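PDB 2JHP: core protein VP4 from Bluetongue virus, which caps viral messenger RNA inside the core of the virus, working as an assembly line of capping activities within one elongated chain. Local coordinates for residues G553-T558 and N613-A618; D567-F572 and L638-H643. All coordinates share one frame; numbering follows the deposited sequence.

Contact 1: G553-T558 and N613-A618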
ATOM      1  N   GLY A 553      22.828  -8.394  28.931  1.00  5.88           N
ATOM      2  CA  GLY A 553      21.897  -9.524  28.746  1.00  9.74           C
ATOM      3  C   GLY A 553      20.677  -9.101  27.945  1.00 13.24           C
ATOM      4  O   GLY A 553      20.135  -9.872  27.148  1.00  6.95           O
ATOM      5  N   HIS A 554      20.266  -7.855  28.159  1.00  6.22           N
ATOM      6  CA  HIS A 554      19.178  -7.225  27.427  1.00  5.20           C
ATOM      7  C   HIS A 554      19.449  -7.204  25.930  1.00 13.73           C
ATOM      8  O   HIS A 554      18.556  -7.467  25.139  1.00 16.20           O
ATOM      9  CB  HIS A 554      19.001  -5.803  27.940  1.00  7.51           C
ATOM     10  CG  HIS A 554      17.784  -5.116  27.423  1.00 25.61           C
ATOM     11  ND1 HIS A 554      17.629  -4.777  26.096  1.00 23.75           N
ATOM     12  CD2 HIS A 554      16.669  -4.683  28.058  1.00 25.84           C
ATOM     13  CE1 HIS A 554      16.459  -4.185  25.932  1.00 53.88           C
ATOM     14  NE2 HIS A 554      15.858  -4.116  27.107  1.00 10.61           N
ATOM     15  N   LEU A 555      20.682  -6.889  25.545  1.00 17.77           N
ATOM     16  CA  LEU A 555      21.046  -6.799  24.125  1.00 16.00           C
ATOM     17  C   LEU A 555      21.183  -8.178  23.480  1.00 12.89           C
ATOM     18  O   LEU A 555      20.752  -8.395  22.341  1.00 37.64           O
ATOM     19  CB  LEU A 555      22.343  -5.993  23.933  1.00  7.17           C
ATOM     20  CG  LEU A 555      22.690  -5.609  22.487  1.00 21.10           C
ATOM     21  CD1 LEU A 555      21.696  -4.609  21.892  1.00 27.86           C
ATOM     22  CD2 LEU A 555      24.095  -5.043  22.421  1.00  9.43           C
ATOM     23  N   TYR A 556      21.807  -9.091  24.224  1.00 12.20           N
ATOM     24  CA  TYR A 556      22.073 -10.436  23.759  1.00 15.82           C
ATOM     25  C   TYR A 556      20.755 -11.175  23.547  1.00  7.84           C
ATOM     26  O   TYR A 556      20.590 -11.886  22.551  1.00 17.22           O
ATOM     27  CB  TYR A 556      22.977 -11.174  24.750  1.00 21.06           C
ATOM     28  CG  TYR A 556      23.108 -12.657  24.474  1.00  7.38           C
ATOM     29  CD1 TYR A 556      24.131 -13.153  23.658  1.00 30.05           C
ATOM     30  CD2 TYR A 556      22.194 -13.566  25.016  1.00 19.73           C
ATOM     31  CE1 TYR A 556      24.241 -14.519  23.398  1.00  3.22           C
ATOM     32  CE2 TYR A 556      22.287 -14.923  24.761  1.00  8.66           C
ATOM     33  CZ  TYR A 556      23.309 -15.402  23.957  1.00 -1.04           C
ATOM     34  OH  TYR A 556      23.388 -16.761  23.725  1.00 24.99           O
ATOM     35  N   VAL A 557      19.814 -10.987  24.470  1.00 13.61           N
ATOM     36  CA  VAL A 557      18.517 -11.645  24.365  1.00 14.69           C
ATOM     37  C   VAL A 557      17.691 -11.074  23.209  1.00 10.16           C
ATOM     38  O   VAL A 557      17.177 -11.838  22.394  1.00 20.08           O
ATOM     39  CB  VAL A 557      17.746 -11.662  25.710  1.00 14.72           C
ATOM     40  CG1 VAL A 557      16.298 -12.055  25.501  1.00  9.11           C
ATOM     41  CG2 VAL A 557      18.416 -12.638  26.697  1.00  5.35           C
ATOM     42  N   THR A 558      17.603  -9.745  23.125  1.00 17.31           N
ATOM     43  CA  THR A 558      16.845  -9.076  22.061  1.00 10.95           C
ATOM     44  C   THR A 558      17.278  -9.556  20.681  1.00 19.70           C
ATOM     45  O   THR A 558      16.432  -9.923  19.863  1.00 41.06           O
ATOM     46  CB  THR A 558      16.948  -7.524  22.118  1.00 17.46           C
ATOM     47  OG1 THR A 558      18.312  -7.142  22.314  1.00 50.32           O
ATOM     48  CG2 THR A 558      16.105  -6.950  23.251  1.00 26.85           C
ATOM     49  N   ASN A 613      31.665  -1.499  27.438  1.00  8.30           N
ATOM     50  CA  ASN A 613      32.303  -2.814  27.500  1.00 16.60           C
ATOM     51  C   ASN A 613      31.296  -3.962  27.658  1.00 14.20           C
ATOM     52  O   ASN A 613      31.576  -5.103  27.277  1.00  9.56           O
ATOM     53  CB  ASN A 613      33.314  -2.834  28.641  1.00 12.78           C
ATOM     54  CG  ASN A 613      34.030  -1.508  28.800  1.00  3.67           C
ATOM     55  OD1 ASN A 613      33.674  -0.700  29.663  1.00-12.43           O
ATOM     56  ND2 ASN A 613      35.022  -1.261  27.948  1.00 36.16           N
ATOM     57  N   ASP A 614      30.131  -3.645  28.222  1.00 14.36           N
ATOM     58  CA  ASP A 614      29.043  -4.606  28.394  1.00  0.45           C
ATOM     59  C   ASP A 614      28.362  -4.861  27.061  1.00-10.22           C
ATOM     60  O   ASP A 614      28.105  -6.004  26.690  1.00 -9.51           O
ATOM     61  CB  ASP A 614      28.027  -4.088  29.418  1.00 12.13           C
ATOM     62  CG  ASP A 614      28.661  -3.783  30.766  1.00-14.10           C
ATOM     63  OD1 ASP A 614      29.568  -2.919  30.834  1.00  1.82           O
ATOM     64  OD2 ASP A 614      28.250  -4.413  31.762  1.00 -9.17           O
ATOM     65  N   LEU A 615      28.091  -3.783  26.338  1.00-10.15           N
ATOM     66  CA  LEU A 615      27.491  -3.877  25.016  1.00 -9.84           C
ATOM     67  C   LEU A 615      28.383  -4.626  24.026  1.00-11.88           C
ATOM     68  O   LEU A 615      27.884  -5.433  23.241  1.00-10.21           O
ATOM     69  CB  LEU A 615      27.109  -2.487  24.486  1.00 -1.52           C
ATOM     70  CG  LEU A 615      26.180  -1.604  25.338  1.00-10.28           C
ATOM     71  CD1 LEU A 615      25.839  -0.317  24.596  1.00 21.94           C
ATOM     72  CD2 LEU A 615      24.898  -2.317  25.776  1.00  8.76           C
ATOM     73  N   ILE A 616      29.693  -4.394  24.076  1.00-11.96           N
ATOM     74  CA  ILE A 616      30.610  -5.116  23.186  1.00-13.31           C
ATOM     75  C   ILE A 616      30.718  -6.602  23.557  1.00 -9.23           C
ATOM     76  O   ILE A 616      30.881  -7.454  22.670  1.00-13.52           O
ATOM     77  CB  ILE A 616      32.021  -4.446  23.051  1.00  1.59           C
ATOM     78  CG1 ILE A 616      32.780  -4.408  24.379  1.00-10.28           C
ATOM     79  CG2 ILE A 616      31.899  -3.051  22.459  1.00-13.48           C
ATOM     80  CD1 ILE A 616      33.760  -5.556  24.581  1.00 37.50           C
ATOM     81  N   ALA A 617      30.613  -6.898  24.858  1.00  0.68           N
ATOM     82  CA  ALA A 617      30.551  -8.278  25.356  1.00 -2.74           C
ATOM     83  C   ALA A 617      29.323  -9.012  24.803  1.00-12.71           C
ATOM     84  O   ALA A 617      29.418 -10.183  24.412  1.00 -7.81           O
ATOM     85  CB  ALA A 617      30.556  -8.311  26.888  1.00  1.44           C
ATOM     86  N   ALA A 618      28.183  -8.321  24.762  1.00-11.25           N
ATOM     87  CA  ALA A 618      26.963  -8.897  24.211  1.00-11.69           C
ATOM     88  C   ALA A 618      27.162  -9.247  22.739  1.00-17.42           C
ATOM     89  O   ALA A 618      26.858 -10.375  22.325  1.00-18.47           O
ATOM     90  CB  ALA A 618      25.773  -7.949  24.392  1.00 -7.46           C
TER
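The phenol ring of Y556 meets A618 with its edge: the carbonyl oxygen A618 O lies near the ring plane, 4.1 Å from Y556 CD1. At that separation the approach is loose, and no hydrogen bond is involved. Farther along helix 612-625 the Y556 side chain also touches E621 and K625. The other flat group on helix 551-561, the imidazole of H554, turns away from 613-618; it meets F520 edge-to-face and lies against W571 with the two planes about 20° apart.

The remaining contact is mostly aliphatic. A618 presents its methyl directly to the neighbouring helix, and L555 lies alongside it, with L555 CD2 3.9 Å and L555 CB 4.0 Å from A618 CB. Y556 adds its own CB, 4.3 Å from A618 CB. L555 reaches across because its CG stands anti to the backbone N (chi1 -169°), and the same CD2 branch comes 3.9 Å from the backbone carbonyl oxygen L615 O and 4.4 Å from L615 CD2. L555 CD2 therefore rests against both the L615 carbonyl oxygen and the A618 methyl, residues about one turn apart.

The helix segments run roughly parallel, their axes 8.6 Å apart at closest approach and crossing at -26°. The small A618 side chain sits where the backbones converge, with the CA atoms of Y556 and A618 5.1 Å apart. On the flank, L555 and L615 both continue onto F572 of helix 568-576, which joins the pair in a helical cluster near the C-terminus. No hydrogen bond or salt bridge links the two segments, and all four touching residues are buried, which implies that the pair is held mainly by burial of apolar surface, its close approach made possible by the small A618.

Contact 2: D567-F572 and L638-H643; sequences DLFWWF and LELLRH
F572 and L641 join helix 568-576 to helix 635-641, the last helix of the chain, within the C-terminal helical cluster of VP4. One interaction is a CH-pi contact: L641 CD2 sits over one face of the F572 ring, 3.8 Å from its centroid and 12° off the ring normal. F572 CG is anti to its carbonyl carbon, a setting that carries the ring out to meet the leucine methyl. W637 adds an aromatic neighbour to both phenylalanines, its plane steeply inclined to each ring.

Simple apolar contact accounts for the second pair. L640 CD1 approaches F569 CZ obliquely at 3.9 Å, and the two side chains cross at about a right angle. No hydrogen bond spans the segments, so the leucines and phenylalanines carry the contact.

Polar bonding fixes the start of helix 568-576 instead. D567 is its N-cap, and the carboxylate is also gripped from outside: OD2 by a salt bridge to R466, OD1 by hydrogen bonds from S461 and the backbone of I467. This ties the helix start to strand 466-469 and, through S461, to the chain just before it. In the capping bond, W570 N donates to D567 OD2 over 3.1 Å at an N-H...O angle of 152°, with the nitrogen lying 55° out of the carboxylate plane.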
ATOM      1  N   ASP A 567      15.906  -0.038  16.734  1.00  4.64           N
ATOM      2  CA  ASP A 567      17.025   0.693  16.112  1.00 -6.18           C
ATOM      3  C   ASP A 567      18.276   0.704  16.993  1.00  8.07           C
ATOM      4  O   ASP A 567      18.328   1.386  18.017  1.00 17.20           O
ATOM      5  CB  ASP A 567      16.599   2.114  15.693  1.00 -6.81           C
ATOM      6  CG  ASP A 567      17.639   2.805  14.799  1.00 14.12           C
ATOM      7  OD1 ASP A 567      18.036   2.220  13.773  1.00 32.95           O
ATOM      8  OD2 ASP A 567      18.055   3.944  15.104  1.00  5.36           O
ATOM      9  N   LEU A 568      19.283  -0.059  16.571  1.00 18.83           N
ATOM     10  CA  LEU A 568      20.564  -0.132  17.271  1.00  4.09           C
ATOM     11  C   LEU A 568      21.248   1.220  17.420  1.00 23.03           C
ATOM     12  O   LEU A 568      21.691   1.576  18.505  1.00  6.94           O
ATOM     13  CB  LEU A 568      21.509  -1.124  16.587  1.00 -5.53           C
ATOM     14  CG  LEU A 568      21.260  -2.612  16.863  1.00  7.81           C
ATOM     15  CD1 LEU A 568      22.367  -3.439  16.232  1.00  3.58           C
ATOM     16  CD2 LEU A 568      21.175  -2.900  18.360  1.00 -7.45           C
ATOM     17  N   PHE A 569      21.330   1.973  16.330  1.00  6.59           N
ATOM     18  CA  PHE A 569      22.050   3.248  16.347  1.00 18.86           C
ATOM     19  C   PHE A 569      21.462   4.206  17.373  1.00  3.44           C
ATOM     20  O   PHE A 569      22.170   4.743  18.205  1.00 -7.83           O
ATOM     21  CB  PHE A 569      22.029   3.903  14.969  1.00 24.17           C
ATOM     22  CG  PHE A 569      23.341   4.478  14.568  1.00-12.98           C
ATOM     23  CD1 PHE A 569      23.999   4.023  13.429  1.00 40.07           C
ATOM     24  CD2 PHE A 569      23.936   5.456  15.339  1.00 83.71           C
ATOM     25  CE1 PHE A 569      25.233   4.547  13.067  1.00 10.28           C
ATOM     26  CE2 PHE A 569      25.144   5.976  14.985  1.00-12.56           C
ATOM     27  CZ  PHE A 569      25.803   5.531  13.844  1.00 23.39           C
ATOM     28  N   TRP A 570      20.151   4.412  17.303  1.00 -6.76           N
ATOM     29  CA  TRP A 570      19.431   5.255  18.252  1.00  6.82           C
ATOM     30  C   TRP A 570      19.518   4.681  19.678  1.00 20.11           C
ATOM     31  O   TRP A 570      19.735   5.421  20.643  1.00  8.86           O
ATOM     32  CB  TRP A 570      17.987   5.392  17.767  1.00 24.12           C
ATOM     33  CG  TRP A 570      17.036   6.079  18.668  1.00-11.25           C
ATOM     34  CD1 TRP A 570      17.326   6.770  19.810  1.00-17.67           C
ATOM     35  CD2 TRP A 570      15.624   6.193  18.474  1.00 -8.03           C
ATOM     36  NE1 TRP A 570      16.171   7.287  20.353  1.00 -8.71           N
ATOM     37  CE2 TRP A 570      15.112   6.945  19.550  1.00 13.14           C
ATOM     38  CE3 TRP A 570      14.735   5.728  17.485  1.00 -9.30           C
ATOM     39  CZ2 TRP A 570      13.754   7.238  19.678  1.00  4.13           C
ATOM     40  CZ3 TRP A 570      13.383   6.015  17.617  1.00  9.14           C
ATOM     41  CH2 TRP A 570      12.910   6.771  18.701  1.00 -7.87           C
ATOM     42  N   TRP A 571      19.371   3.363  19.787  1.00  8.38           N
ATOM     43  CA  TRP A 571      19.467   2.668  21.073  1.00 -7.44           C
ATOM     44  C   TRP A 571      20.854   2.841  21.714  1.00 11.24           C
ATOM     45  O   TRP A 571      20.949   3.261  22.861  1.00 17.76           O
ATOM     46  CB  TRP A 571      19.097   1.190  20.918  1.00 10.06           C
ATOM     47  CG  TRP A 571      18.675   0.543  22.188  1.00  7.53           C
ATOM     48  CD1 TRP A 571      17.446   0.613  22.775  1.00 35.29           C
ATOM     49  CD2 TRP A 571      19.478  -0.289  23.030  1.00 -8.30           C
ATOM     50  NE1 TRP A 571      17.431  -0.124  23.934  1.00  8.39           N
ATOM     51  CE2 TRP A 571      18.669  -0.682  24.118  1.00 10.47           C
ATOM     52  CE3 TRP A 571      20.812  -0.732  22.980  1.00 -3.11           C
ATOM     53  CZ2 TRP A 571      19.148  -1.494  25.148  1.00 17.08           C
ATOM     54  CZ3 TRP A 571      21.283  -1.544  23.999  1.00 29.91           C
ATOM     55  CH2 TRP A 571      20.456  -1.913  25.068  1.00 10.73           C
ATOM     56  N   PHE A 572      21.919   2.556  20.966  1.00  4.48           N
ATOM     57  CA  PHE A 572      23.278   2.811  21.451  1.00  7.26           C
ATOM     58  C   PHE A 572      23.448   4.276  21.830  1.00  1.81           C
ATOM     59  O   PHE A 572      24.189   4.603  22.769  1.00 -9.58           O
ATOM     60  CB  PHE A 572      24.341   2.418  20.416  1.00 13.37           C
ATOM     61  CG  PHE A 572      24.502   0.929  20.224  1.00 10.27           C
ATOM     62  CD1 PHE A 572      24.432   0.051  21.302  1.00 10.03           C
ATOM     63  CD2 PHE A 572      24.757   0.405  18.960  1.00 15.91           C
ATOM     64  CE1 PHE A 572      24.591  -1.320  21.119  1.00 29.41           C
ATOM     65  CE2 PHE A 572      24.920  -0.964  18.771  1.00 34.33           C
ATOM     66  CZ  PHE A 572      24.836  -1.826  19.853  1.00 58.43           C
ATOM     67  N   LEU A 638      30.740  -3.189  16.685  1.00 -6.12           N
ATOM     68  CA  LEU A 638      31.846  -3.428  17.615  1.00 -1.51           C
ATOM     69  C   LEU A 638      32.914  -2.356  17.458  1.00 -7.56           C
ATOM     70  O   LEU A 638      33.284  -1.703  18.431  1.00-13.95           O
ATOM     71  CB  LEU A 638      32.460  -4.814  17.400  1.00  3.19           C
ATOM     72  CG  LEU A 638      31.761  -6.018  18.028  1.00 36.42           C
ATOM     73  CD1 LEU A 638      32.294  -7.298  17.416  1.00  5.82           C
ATOM     74  CD2 LEU A 638      31.952  -6.029  19.537  1.00  5.98           C
ATOM     75  N   GLU A 639      33.382  -2.168  16.224  1.00-14.62           N
ATOM     76  CA  GLU A 639      34.350  -1.124  15.884  1.00-19.41           C
ATOM     77  C   GLU A 639      33.744   0.290  15.906  1.00 -9.62           C
ATOM     78  O   GLU A 639      34.445   1.278  15.648  1.00 -0.34           O
ATOM     79  CB  GLU A 639      35.012  -1.415  14.532  1.00-20.00           C
ATOM     80  CG  GLU A 639      35.904  -2.652  14.527  1.00 -4.64           C
ATOM     81  CD  GLU A 639      36.833  -2.703  13.322  1.00-18.99           C
ATOM     82  OE1 GLU A 639      37.838  -1.952  13.296  1.00 -5.34           O
ATOM     83  OE2 GLU A 639      36.559  -3.509  12.405  1.00 13.78           O
ATOM     84  N   LEU A 640      32.449   0.378  16.213  1.00 -5.95           N
ATOM     85  CA  LEU A 640      31.798   1.662  16.459  1.00 -5.60           C
ATOM     86  C   LEU A 640      31.743   2.000  17.948  1.00-12.52           C
ATOM     87  O   LEU A 640      31.937   3.153  18.319  1.00-13.76           O
ATOM     88  CB  LEU A 640      30.395   1.704  15.849  1.00 -2.60           C
ATOM     89  CG  LEU A 640      29.632   3.031  15.963  1.00  3.91           C
ATOM     90  CD1 LEU A 640      28.888   3.339  14.674  1.00  6.87           C
ATOM     91  CD2 LEU A 640      28.681   3.041  17.168  1.00  8.75           C
ATOM     92  N   LEU A 641      31.465   1.011  18.794  1.00-15.73           N
ATOM     93  CA  LEU A 641      31.399   1.245  20.236  1.00-12.86           C
ATOM     94  C   LEU A 641      32.775   1.513  20.851  1.00 -9.24           C
ATOM     95  O   LEU A 641      32.907   2.359  21.737  1.00 -7.88           O
ATOM     96  CB  LEU A 641      30.705   0.087  20.961  1.00 -7.74           C
ATOM     97  CG  LEU A 641      29.180   0.062  21.165  1.00-12.37           C
ATOM     98  CD1 LEU A 641      28.625   1.453  21.466  1.00-14.24           C
ATOM     99  CD2 LEU A 641      28.458  -0.545  19.981  1.00-15.73           C
ATOM    100  N   ARG A 642      33.791   0.798  20.365  1.00 -8.63           N
ATOM    101  CA  ARG A 642      35.176   0.978  20.819  1.00 -7.93           C
ATOM    102  C   ARG A 642      35.880   2.150  20.123  1.00-11.80           C
ATOM    103  O   ARG A 642      37.098   2.130  19.937  1.00-13.36           O
ATOM    104  CB  ARG A 642      35.986  -0.324  20.673  1.00 -3.89           C
ATOM    105  CG  ARG A 642      36.023  -0.923  19.259  1.00  1.81           C
ATOM    106  CD  ARG A 642      36.569  -2.359  19.247  1.00 -3.68           C
ATOM    107  NE  ARG A 642      35.741  -3.303  20.014  1.00 -7.45           N
ATOM    108  CZ  ARG A 642      36.093  -4.562  20.289  1.00 12.20           C
ATOM    109  NH1 ARG A 642      35.273  -5.332  20.997  1.00  1.61           N
ATOM    110  NH2 ARG A 642      37.262  -5.060  19.863  1.00  5.87           N
ATOM    111  N   HIS A 643      35.098   3.158  19.744  1.00 -9.59           N
ATOM    112  CA  HIS A 643      35.606   4.378  19.131  1.00 -5.35           C
ATOM    113  C   HIS A 643      34.541   5.468  19.300  1.00 -1.70           C
ATOM    114  O   HIS A 643      34.784   6.473  19.966  1.00 -5.82           O
ATOM    115  CB  HIS A 643      35.946   4.140  17.652  1.00 -4.66           C
ATOM    116  CG  HIS A 643      37.167   4.872  17.177  1.00 14.11           C
ATOM    117  ND1 HIS A 643      37.169   5.662  16.046  1.00 22.74           N
ATOM    118  CD2 HIS A 643      38.426   4.929  17.677  1.00 29.44           C
ATOM    119  CE1 HIS A 643      38.374   6.175  15.872  1.00 23.90           C
ATOM    120  NE2 HIS A 643      39.156   5.748  16.849  1.00 29.82           N
TER

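How the contacts relate
Contacts 1 and 2, their centres about 11 Å apart, belong to one cluster of four helices. Their segments alternate along the sequence, so each pairing crosses the other in chain order; contact 1 joins helices 551-561 and 612-625, contact 2 helices 568-576 and 635-641. L615 CD1 of contact 1 reaches F572 CD1 of contact 2 at 3.6 Å. All touching residues of contact 1 are buried; contact 2 is partly exposed at F569 and at L640, the latter near the C-terminus. Both are apolar, but the first rests on a small alanine between converging backbones, the second on leucine methyls against aromatic rings: nearest CA atoms are 5.1 Å apart (Y556, A618) against 8.4 Å (F572, L641).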